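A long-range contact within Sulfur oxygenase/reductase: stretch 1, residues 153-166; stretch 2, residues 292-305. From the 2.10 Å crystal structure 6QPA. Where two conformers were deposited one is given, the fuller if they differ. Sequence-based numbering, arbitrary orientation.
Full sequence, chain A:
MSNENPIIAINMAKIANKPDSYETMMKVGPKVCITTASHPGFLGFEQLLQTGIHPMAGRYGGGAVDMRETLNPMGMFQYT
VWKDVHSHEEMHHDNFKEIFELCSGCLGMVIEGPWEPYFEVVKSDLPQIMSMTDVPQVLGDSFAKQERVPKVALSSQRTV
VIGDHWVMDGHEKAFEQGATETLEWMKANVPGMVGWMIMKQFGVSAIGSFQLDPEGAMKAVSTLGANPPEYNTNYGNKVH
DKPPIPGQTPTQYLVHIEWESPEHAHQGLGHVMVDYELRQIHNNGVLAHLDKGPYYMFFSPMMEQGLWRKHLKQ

Stretch 1 153-166: ALSSQRTVVIGDHW
Stretch 2 (292-305) KGPYYMFFSPMMEQ

Residues 159-166 and the strand of about 293-302 run antiparallel, their axes inclined at 158° and 4.3 Å apart at closest approach. The register is fixed by Val160 opposite Phe299 (CA-CA 5.0 Å), Ile162 opposite Met297 (5.4 Å) and Trp166 opposite Lys292 (4.8 Å). All three are hydrogen-bonded pairs: Val160 N to Phe299 O is 2.9 Å and Phe299 N to Val160 O 2.7 Å; Ile162 N to Met297 O and Met297 N to Ile162 O are both 3.0 Å. Phi/psi values of -113/129 at Val160 and -134/154 at Phe299 are ordinary extended ones.

Lys292, with 105 Å² covered, is the most extensively buried by its partner stretch. Its backbone (-147/142) pairs with Trp166 through Trp166 N to Lys292 O, 3.0 Å, and Lys292 N to Trp166 O, 3.2 Å. All four chi angles are t, so the chain lies extended over one face of the indole (Trp166 chi1 m, chi2 13°). Lys292 CD sits 3.7 Å from the centroid of the Trp166 six-membered ring, 11° off its normal, a CH-pi contact; Lys292 NZ is 4.3 Å from the same centroid and 27° off, a cation-pi geometry. Beyond Lys292, Gly293 adopts 100/-169, where a CB would jam against the preceding carbonyl and lie 2.4 Å from Asp164 O. A cis peptide then leads into Pro294.

Phe299 (76 Å²; chi1 m, chi2 86°) shares a sheet face with Val160 and Ile162. Its CE1 lies 3.6 Å from Ile162 CD1, and its CB 4.4 Å from Val160 CB. On the other face, Val161 CG2 stands 3.6 Å from the centroid of the Phe298 ring, 19° off the normal, while Tyr296 (chi1 m, chi2 -84°) lays its ring over Gly163, whose CA is 3.6 Å from the ring centroid. A CB on Gly163 would come 2.4 Å from Tyr296 CE1, so the close packing depends on its absence.

Glu304 (74 Å²) anchors the other end, beyond the corner at 303. Its CB points toward stretch 1, and chi1 m, chi2 t, chi3 -98° bring both carboxylate oxygens to Arg158: Arg158 NH1 to Glu304 OE1 and Arg158 NH2 to Glu304 OE2 are each 2.8 Å, a bidentate salt bridge. The Arg158 CB points away, yet chi1 p and chi2, chi3 t return the guanidinium to the contact. Glu304 OE1 also accepts from Ser156 N (2.8 Å, 170° at the hydrogen), in the type II turn Leu154-Gln157. Arg158 NH1 additionally donates to Leu154 O, 2.9 Å, tying the salt bridge to that turn.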

ATOM      1  N   ALA A 153     -18.647 -35.748  39.479  1.00 29.48           N
ATOM      2  CA  ALA A 153     -17.619 -34.724  39.725  1.00 31.59           C
ATOM      3  C   ALA A 153     -16.443 -35.021  38.798  1.00 27.32           C
ATOM      4  O   ALA A 153     -15.623 -35.894  39.087  1.00 32.48           O
ATOM      5  CB  ALA A 153     -17.180 -34.703  41.195  1.00 25.72           C
ATOM      6  N   LEU A 154     -16.372 -34.313  37.669  1.00 28.92           N
ATOM      7  CA  LEU A 154     -15.373 -34.610  36.647  1.00 33.15           C
ATOM      8  C   LEU A 154     -14.012 -34.077  37.076  1.00 28.66           C
ATOM      9  O   LEU A 154     -13.873 -32.886  37.379  1.00 33.87           O
ATOM     10  CB  LEU A 154     -15.781 -34.023  35.294  1.00 27.57           C
ATOM     11  CG  LEU A 154     -17.026 -34.680  34.685  1.00 29.74           C
ATOM     12  CD1 LEU A 154     -17.411 -33.975  33.397  1.00 27.09           C
ATOM     13  CD2 LEU A 154     -16.813 -36.153  34.425  1.00 27.22           C
ATOM     14  N   SER A 155     -13.019 -34.967  37.100  1.00 30.40           N
ATOM     15  CA  SER A 155     -11.650 -34.628  37.498  1.00 27.64           C
ATOM     16  C   SER A 155     -11.115 -33.482  36.650  1.00 31.07           C
ATOM     17  O   SER A 155     -11.113 -33.567  35.420  1.00 31.57           O
ATOM     18  CB  SER A 155     -10.755 -35.860  37.357  1.00 28.39           C
ATOM     19  OG  SER A 155      -9.440 -35.585  37.809  1.00 39.79           O
ATOM     20  N   SER A 156     -10.691 -32.404  37.316  1.00 30.48           N
ATOM     21  CA  SER A 156     -10.140 -31.216  36.662  1.00 28.88           C
ATOM     22  C   SER A 156     -11.047 -30.654  35.565  1.00 34.96           C
ATOM     23  O   SER A 156     -10.550 -30.053  34.613  1.00 37.80           O
ATOM     24  CB  SER A 156      -8.752 -31.519  36.071  1.00 37.95           C
ATOM     25  OG  SER A 156      -7.815 -31.816  37.083  1.00 35.79           O
ATOM     26  N   GLN A 157     -12.366 -30.838  35.676  1.00 33.31           N
ATOM     27  CA  GLN A 157     -13.315 -30.405  34.641  1.00 33.55           C
ATOM     28  C   GLN A 157     -14.647 -29.990  35.272  1.00 33.17           C
ATOM     29  O   GLN A 157     -15.716 -30.471  34.890  1.00 32.81           O
ATOM     30  CB  GLN A 157     -13.571 -31.501  33.602  1.00 31.89           C
ATOM     31  CG  GLN A 157     -12.470 -31.759  32.585  1.00 58.64           C
ATOM     32  CD  GLN A 157     -12.757 -32.986  31.684  1.00 71.06           C
ATOM     33  OE1 GLN A 157     -13.904 -33.446  31.562  1.00 71.70           O
ATOM     34  NE2 GLN A 157     -11.704 -33.506  31.046  1.00 66.46           N
ATOM     35  N   ARG A 158     -14.605 -29.100  36.257  1.00 34.23           N
ATOM     36  CA  ARG A 158     -15.829 -28.579  36.858  1.00 33.05           C
ATOM     37  C   ARG A 158     -15.467 -27.279  37.560  1.00 33.01           C
ATOM     38  O   ARG A 158     -14.327 -26.815  37.495  1.00 32.21           O
ATOM     39  CB  ARG A 158     -16.483 -29.601  37.801  1.00 29.75           C
ATOM     40  CG  ARG A 158     -15.712 -29.872  39.099  1.00 27.47           C
ATOM     41  CD  ARG A 158     -16.089 -31.188  39.748  1.00 28.49           C
ATOM     42  NE  ARG A 158     -15.396 -31.329  41.035  1.00 29.67           N
ATOM     43  CZ  ARG A 158     -14.114 -31.675  41.157  1.00 34.74           C
ATOM     44  NH1 ARG A 158     -13.383 -31.964  40.073  1.00 29.95           N
ATOM     45  NH2 ARG A 158     -13.563 -31.746  42.365  1.00 31.90           N
ATOM     46  N   THR A 159     -16.448 -26.684  38.221  1.00 27.34           N
ATOM     47  CA  THR A 159     -16.273 -25.396  38.866  1.00 30.12           C
ATOM     48  C   THR A 159     -16.318 -25.589  40.377  1.00 31.35           C
ATOM     49  O   THR A 159     -17.159 -26.335  40.895  1.00 28.71           O
ATOM     50  CB  THR A 159     -17.355 -24.414  38.405  1.00 30.15           C
ATOM     51  OG1 THR A 159     -17.164 -24.141  37.021  1.00 36.05           O
ATOM     52  CG2 THR A 159     -17.286 -23.087  39.215  1.00 29.63           C
ATOM     53  N   VAL A 160     -15.381 -24.966  41.078  1.00 27.18           N
ATOM     54  CA  VAL A 160     -15.404 -24.938  42.534  1.00 31.51           C
ATOM     55  C   VAL A 160     -15.644 -23.503  42.965  1.00 34.66           C
ATOM     56  O   VAL A 160     -14.971 -22.573  42.500  1.00 32.96           O
ATOM     57  CB  VAL A 160     -14.124 -25.524  43.157  1.00 33.99           C
ATOM     58  CG1 VAL A 160     -14.139 -25.348  44.691  1.00 28.41           C
ATOM     59  CG2 VAL A 160     -14.007 -27.010  42.803  1.00 27.90           C
ATOM     60  N   VAL A 161     -16.621 -23.326  43.836  1.00 30.39           N
ATOM     61  CA  VAL A 161     -16.971 -22.027  44.376  1.00 30.43           C
ATOM     62  C   VAL A 161     -16.704 -22.055  45.875  1.00 29.94           C
ATOM     63  O   VAL A 161     -16.987 -23.060  46.535  1.00 30.57           O
ATOM     64  CB  VAL A 161     -18.449 -21.741  44.047  1.00 34.27           C
ATOM     65  CG1 VAL A 161     -19.036 -20.844  45.030  1.00 42.04           C
ATOM     66  CG2 VAL A 161     -18.558 -21.175  42.623  1.00 27.82           C
ATOM     67  N   ILE A 162     -16.128 -20.979  46.410  1.00 26.60           N
ATOM     68  CA  ILE A 162     -15.864 -20.880  47.848  1.00 30.57           C
ATOM     69  C   ILE A 162     -16.544 -19.626  48.387  1.00 30.45           C
ATOM     70  O   ILE A 162     -16.232 -18.508  47.949  1.00 32.29           O
ATOM     71  CB  ILE A 162     -14.363 -20.849  48.167  1.00 33.32           C
ATOM     72  CG1 ILE A 162     -13.669 -22.095  47.597  1.00 33.32           C
ATOM     73  CG2 ILE A 162     -14.165 -20.766  49.697  1.00 26.39           C
ATOM     74  CD1 ILE A 162     -12.155 -22.115  47.844  1.00 35.31           C
ATOM     75  N   GLY A 163     -17.468 -19.813  49.325  1.00 29.19           N
ATOM     76  CA  GLY A 163     -18.161 -18.713  49.963  1.00 26.82           C
ATOM     77  C   GLY A 163     -17.540 -18.365  51.304  1.00 27.41           C
ATOM     78  O   GLY A 163     -17.496 -19.195  52.211  1.00 27.17           O
ATOM     79  N   ASP A 164     -17.049 -17.127  51.416  1.00 26.47           N
ATOM     80  CA  ASP A 164     -16.381 -16.646  52.615  1.00 27.96           C
ATOM     81  C   ASP A 164     -17.414 -16.055  53.583  1.00 30.22           C
ATOM     82  O   ASP A 164     -18.125 -15.103  53.244  1.00 29.90           O
ATOM     83  CB  ASP A 164     -15.324 -15.608  52.233  1.00 28.44           C
ATOM     84  CG  ASP A 164     -14.325 -15.359  53.350  1.00 38.36           C
ATOM     85  OD1 ASP A 164     -14.633 -15.709  54.500  1.00 34.21           O
ATOM     86  OD2 ASP A 164     -13.222 -14.840  53.088  1.00 37.28           O
ATOM     87  N   HIS A 165     -17.484 -16.606  54.789  1.00 28.11           N
ATOM     88  CA  HIS A 165     -18.420 -16.144  55.803  1.00 28.43           C
ATOM     89  C   HIS A 165     -17.664 -15.881  57.096  1.00 35.61           C
ATOM     90  O   HIS A 165     -16.891 -16.737  57.543  1.00 33.57           O
ATOM     91  CB  HIS A 165     -19.512 -17.180  56.081  1.00 28.15           C
ATOM     92  CG  HIS A 165     -20.292 -17.600  54.877  1.00 30.38           C
ATOM     93  ND1 HIS A 165     -19.767 -18.404  53.886  1.00 30.67           N
ATOM     94  CD2 HIS A 165     -21.576 -17.349  54.520  1.00 28.69           C
ATOM     95  CE1 HIS A 165     -20.687 -18.614  52.959  1.00 30.62           C
ATOM     96  NE2 HIS A 165     -21.796 -17.990  53.321  1.00 31.12           N
ATOM     97  N   TRP A 166     -17.885 -14.712  57.696  1.00 33.85           N
ATOM     98  CA  TRP A 166     -17.458 -14.453  59.067  1.00 29.66           C
ATOM     99  C   TRP A 166     -18.697 -14.465  59.948  1.00 28.14           C
ATOM    100  O   TRP A 166     -19.619 -13.674  59.729  1.00 29.14           O
ATOM    101  CB  TRP A 166     -16.732 -13.119  59.213  1.00 30.14           C
ATOM    102  CG  TRP A 166     -15.456 -12.965  58.451  1.00 32.92           C
ATOM    103  CD1 TRP A 166     -14.970 -13.773  57.448  1.00 33.30           C
ATOM    104  CD2 TRP A 166     -14.492 -11.916  58.620  1.00 34.91           C
ATOM    105  NE1 TRP A 166     -13.770 -13.284  56.994  1.00 29.38           N
ATOM    106  CE2 TRP A 166     -13.450 -12.151  57.695  1.00 31.85           C
ATOM    107  CE3 TRP A 166     -14.406 -10.808  59.470  1.00 37.01           C
ATOM    108  CZ2 TRP A 166     -12.337 -11.316  57.595  1.00 31.55           C
ATOM    109  CZ3 TRP A 166     -13.303  -9.980  59.371  1.00 38.60           C
ATOM    110  CH2 TRP A 166     -12.288 -10.232  58.432  1.00 35.88           C
ATOM    111  N   LYS A 292     -19.781 -10.846  58.295  1.00 30.48           N
ATOM    112  CA  LYS A 292     -19.241 -10.484  56.995  1.00 32.97           C
ATOM    113  C   LYS A 292     -19.634 -11.531  55.967  1.00 26.75           C
ATOM    114  O   LYS A 292     -19.613 -12.732  56.254  1.00 27.58           O
ATOM    115  CB  LYS A 292     -17.710 -10.356  57.064  1.00 38.82           C
ATOM    116  CG  LYS A 292     -17.062  -9.832  55.774  1.00 40.36           C
ATOM    117  CD  LYS A 292     -15.558  -9.589  55.969  1.00 38.61           C
ATOM    118  CE  LYS A 292     -14.964  -8.867  54.758  1.00 40.68           C
ATOM    119  NZ  LYS A 292     -13.557  -8.526  55.020  1.00 49.27           N
ATOM    120  N   GLY A 293     -19.937 -11.080  54.758  1.00 30.99           N
ATOM    121  CA  GLY A 293     -20.239 -11.993  53.683  1.00 27.76           C
ATOM    122  C   GLY A 293     -21.733 -12.138  53.460  1.00 37.67           C
ATOM    123  O   GLY A 293     -22.547 -11.387  54.014  1.00 34.63           O
ATOM    124  N   PRO A 294     -22.125 -13.126  52.639  1.00 37.02           N
ATOM    125  CA  PRO A 294     -21.195 -14.048  51.970  1.00 31.85           C
ATOM    126  C   PRO A 294     -20.506 -13.430  50.754  1.00 32.84           C
ATOM    127  O   PRO A 294     -21.045 -12.517  50.148  1.00 32.43           O
ATOM    128  CB  PRO A 294     -22.096 -15.207  51.534  1.00 34.44           C
ATOM    129  CG  PRO A 294     -23.449 -14.597  51.394  1.00 40.57           C
ATOM    130  CD  PRO A 294     -23.535 -13.438  52.344  1.00 34.36           C
ATOM    131  N   TYR A 295     -19.306 -13.916  50.440  1.00 32.96           N
ATOM    132  CA  TYR A 295     -18.577 -13.535  49.237  1.00 34.00           C
ATOM    133  C   TYR A 295     -18.122 -14.817  48.548  1.00 34.53           C
ATOM    134  O   TYR A 295     -17.449 -15.652  49.164  1.00 28.40           O
ATOM    135  CB  TYR A 295     -17.378 -12.643  49.575  1.00 33.25           C
ATOM    136  CG  TYR A 295     -16.650 -12.082  48.351  1.00 39.25           C
ATOM    137  CD1 TYR A 295     -17.175 -11.013  47.637  1.00 32.11           C
ATOM    138  CD2 TYR A 295     -15.427 -12.611  47.935  1.00 34.43           C
ATOM    139  CE1 TYR A 295     -16.506 -10.482  46.530  1.00 33.66           C
ATOM    140  CE2 TYR A 295     -14.754 -12.093  46.846  1.00 37.53           C
ATOM    141  CZ  TYR A 295     -15.298 -11.037  46.138  1.00 37.52           C
ATOM    142  OH  TYR A 295     -14.612 -10.533  45.060  1.00 36.18           O
ATOM    143  N   TYR A 296     -18.502 -14.990  47.288  1.00 26.99           N
ATOM    144  CA  TYR A 296     -18.251 -16.229  46.565  1.00 28.33           C
ATOM    145  C   TYR A 296     -17.206 -15.994  45.480  1.00 37.04           C
ATOM    146  O   TYR A 296     -17.436 -15.199  44.563  1.00 31.69           O
ATOM    147  CB  TYR A 296     -19.553 -16.754  45.965  1.00 29.26           C
ATOM    148  CG  TYR A 296     -20.391 -17.496  46.995  1.00 35.90           C
ATOM    149  CD1 TYR A 296     -20.147 -18.827  47.263  1.00 40.90           C
ATOM    150  CD2 TYR A 296     -21.386 -16.861  47.715  1.00 37.43           C
ATOM    151  CE1 TYR A 296     -20.868 -19.531  48.180  1.00 48.27           C
ATOM    152  CE2 TYR A 296     -22.127 -17.564  48.665  1.00 43.19           C
ATOM    153  CZ  TYR A 296     -21.851 -18.904  48.891  1.00 51.48           C
ATOM    154  OH  TYR A 296     -22.541 -19.659  49.820  1.00 60.65           O
ATOM    155  N   MET A 297     -16.066 -16.684  45.587  1.00 31.63           N
ATOM    156  CA  MET A 297     -15.055 -16.710  44.534  1.00 28.80           C
ATOM    157  C   MET A 297     -15.201 -17.981  43.697  1.00 27.32           C
ATOM    158  O   MET A 297     -15.447 -19.063  44.233  1.00 27.66           O
ATOM    159  CB  MET A 297     -13.641 -16.638  45.126  1.00 32.67           C
ATOM    160  CG  MET A 297     -13.372 -15.367  45.926  1.00 35.86           C
ATOM    161  SD  MET A 297     -11.877 -15.490  46.927  1.00 39.37           S
ATOM    162  CE  MET A 297     -10.629 -15.577  45.631  1.00 44.58           C
ATOM    163  N   PHE A 298     -15.049 -17.841  42.379  1.00 28.29           N
ATOM    164  CA  PHE A 298     -15.112 -18.960  41.446  1.00 30.90           C
ATOM    165  C   PHE A 298     -13.699 -19.455  41.134  1.00 27.14           C
ATOM    166  O   PHE A 298     -12.800 -18.652  40.893  1.00 27.11           O
ATOM    167  CB  PHE A 298     -15.796 -18.556  40.132  1.00 24.68           C
ATOM    168  CG  PHE A 298     -17.300 -18.483  40.203  1.00 28.48           C
ATOM    169  CD1 PHE A 298     -17.941 -17.995  41.343  1.00 34.74           C
ATOM    170  CD2 PHE A 298     -18.081 -18.891  39.112  1.00 27.08           C
ATOM    171  CE1 PHE A 298     -19.335 -17.908  41.398  1.00 39.21           C
ATOM    172  CE2 PHE A 298     -19.470 -18.818  39.156  1.00 25.04           C
ATOM    173  CZ  PHE A 298     -20.102 -18.314  40.303  1.00 30.87           C
ATOM    174  N   PHE A 299     -13.526 -20.780  41.114  1.00 23.37           N
ATOM    175  CA  PHE A 299     -12.248 -21.420  40.829  1.00 26.72           C
ATOM    176  C   PHE A 299     -12.391 -22.564  39.830  1.00 27.28           C
ATOM    177  O   PHE A 299     -13.419 -23.248  39.765  1.00 28.39           O
ATOM    178  CB  PHE A 299     -11.625 -22.043  42.066  1.00 23.01           C
ATOM    179  CG  PHE A 299     -11.263 -21.076  43.138  1.00 27.19           C
ATOM    180  CD1 PHE A 299     -12.209 -20.683  44.075  1.00 29.53           C
ATOM    181  CD2 PHE A 299      -9.968 -20.599  43.249  1.00 31.31           C
ATOM    182  CE1 PHE A 299     -11.878 -19.825  45.098  1.00 31.49           C
ATOM    183  CE2 PHE A 299      -9.620 -19.735  44.276  1.00 30.87           C
ATOM    184  CZ  PHE A 299     -10.588 -19.342  45.203  1.00 28.93           C
ATOM    185  N   SER A 300     -11.296 -22.827  39.120  1.00 27.59           N
ATOM    186  CA  SER A 300     -11.158 -24.044  38.360  1.00 27.90           C
ATOM    187  C   SER A 300     -10.154 -24.951  39.050  1.00 32.42           C
ATOM    188  O   SER A 300      -9.074 -24.485  39.425  1.00 34.71           O
ATOM    189  CB  SER A 300     -10.692 -23.747  36.939  1.00 34.98           C
ATOM    190  OG  SER A 300     -10.459 -24.975  36.296  1.00 46.37           O
ATOM    191  N   PRO A 301     -10.480 -26.210  39.298  1.00 32.68           N
ATOM    192  CA  PRO A 301      -9.473 -27.124  39.851  1.00 35.65           C
ATOM    193  C   PRO A 301      -8.467 -27.517  38.774  1.00 41.60           C
ATOM    194  O   PRO A 301      -8.812 -28.200  37.808  1.00 38.78           O
ATOM    195  CB  PRO A 301     -10.308 -28.322  40.330  1.00 36.36           C
ATOM    196  CG  PRO A 301     -11.515 -28.311  39.449  1.00 42.70           C
ATOM    197  CD  PRO A 301     -11.795 -26.856  39.138  1.00 33.77           C
ATOM    198  N   MET A 302      -7.229 -27.039  38.899  1.00 42.15           N
ATOM    199  CA  MET A 302      -6.226 -27.317  37.882  1.00 44.54           C
ATOM    200  C   MET A 302      -5.729 -28.751  37.984  1.00 46.65           C
ATOM    201  O   MET A 302      -5.643 -29.465  36.981  1.00 48.19           O
ATOM    202  CB  MET A 302      -5.052 -26.349  38.020  1.00 42.14           C
ATOM    203  CG  MET A 302      -5.306 -24.922  37.612  1.00 53.09           C
ATOM    204  SD  MET A 302      -6.549 -24.760  36.280  0.53 52.14           S
ATOM    205  CE  MET A 302      -5.532 -24.964  34.809  0.53 42.79           C
ATOM    206  N   MET A 303      -5.351 -29.172  39.186  1.00 41.27           N
ATOM    207  CA  MET A 303      -4.806 -30.497  39.439  1.00 42.54           C
ATOM    208  C   MET A 303      -5.482 -30.987  40.697  1.00 37.20           C
ATOM    209  O   MET A 303      -5.787 -30.186  41.579  1.00 34.30           O
ATOM    210  CB  MET A 303      -3.279 -30.491  39.644  1.00 47.44           C
ATOM    211  CG  MET A 303      -2.485 -29.874  38.502  1.00 73.96           C
ATOM    212  SD  MET A 303      -0.706 -30.161  38.649  1.00 97.31           S
ATOM    213  CE  MET A 303      -0.061 -28.518  38.289  1.00 98.94           C
ATOM    214  N   GLU A 304      -5.765 -32.279  40.757  1.00 32.09           N
ATOM    215  CA  GLU A 304      -6.390 -32.844  41.941  1.00 35.83           C
ATOM    216  C   GLU A 304      -5.806 -34.214  42.191  1.00 33.51           C
ATOM    217  O   GLU A 304      -5.566 -34.975  41.246  1.00 33.17           O
ATOM    218  CB  GLU A 304      -7.899 -32.998  41.785  1.00 34.16           C
ATOM    219  CG  GLU A 304      -8.614 -31.775  41.294  1.00 41.33           C
ATOM    220  CD  GLU A 304     -10.104 -32.025  41.202  1.00 35.64           C
ATOM    221  OE1 GLU A 304     -10.573 -32.323  40.081  1.00 28.95           O
ATOM    222  OE2 GLU A 304     -10.783 -31.950  42.254  1.00 31.60           O
ATOM    223  N   GLN A 305      -5.549 -34.517  43.455  1.00 34.52           N
ATOM    224  CA  GLN A 305      -5.370 -35.906  43.873  1.00 40.19           C
ATOM    225  C   GLN A 305      -6.470 -36.102  44.910  1.00 37.06           C
ATOM    226  O   GLN A 305      -6.373 -35.633  46.055  1.00 33.17           O
ATOM    227  CB  GLN A 305      -3.929 -36.210  44.328  1.00 42.88           C
ATOM    228  CG  GLN A 305      -3.667 -36.638  45.759  1.00 63.58           C
ATOM    229  CD  GLN A 305      -4.112 -38.043  46.115  1.00 55.61           C
ATOM    230  OE1 GLN A 305      -5.214 -38.488  45.774  1.00 48.23           O
ATOM    231  NE2 GLN A 305      -3.259 -38.739  46.855  1.00 54.46           N
TER
HETATM  232  O   HOH W   1      -7.274 -36.697  39.474  1.00 37.72           O
HETATM  233  O   HOH W   2     -12.023 -27.190  35.299  1.00 54.79           O
HETATM  234  O   HOH W   3     -14.321 -22.366  36.722  1.00 53.70           O
HETATM  235  O   HOH W   4     -23.929 -18.332  51.699  1.00 29.87           O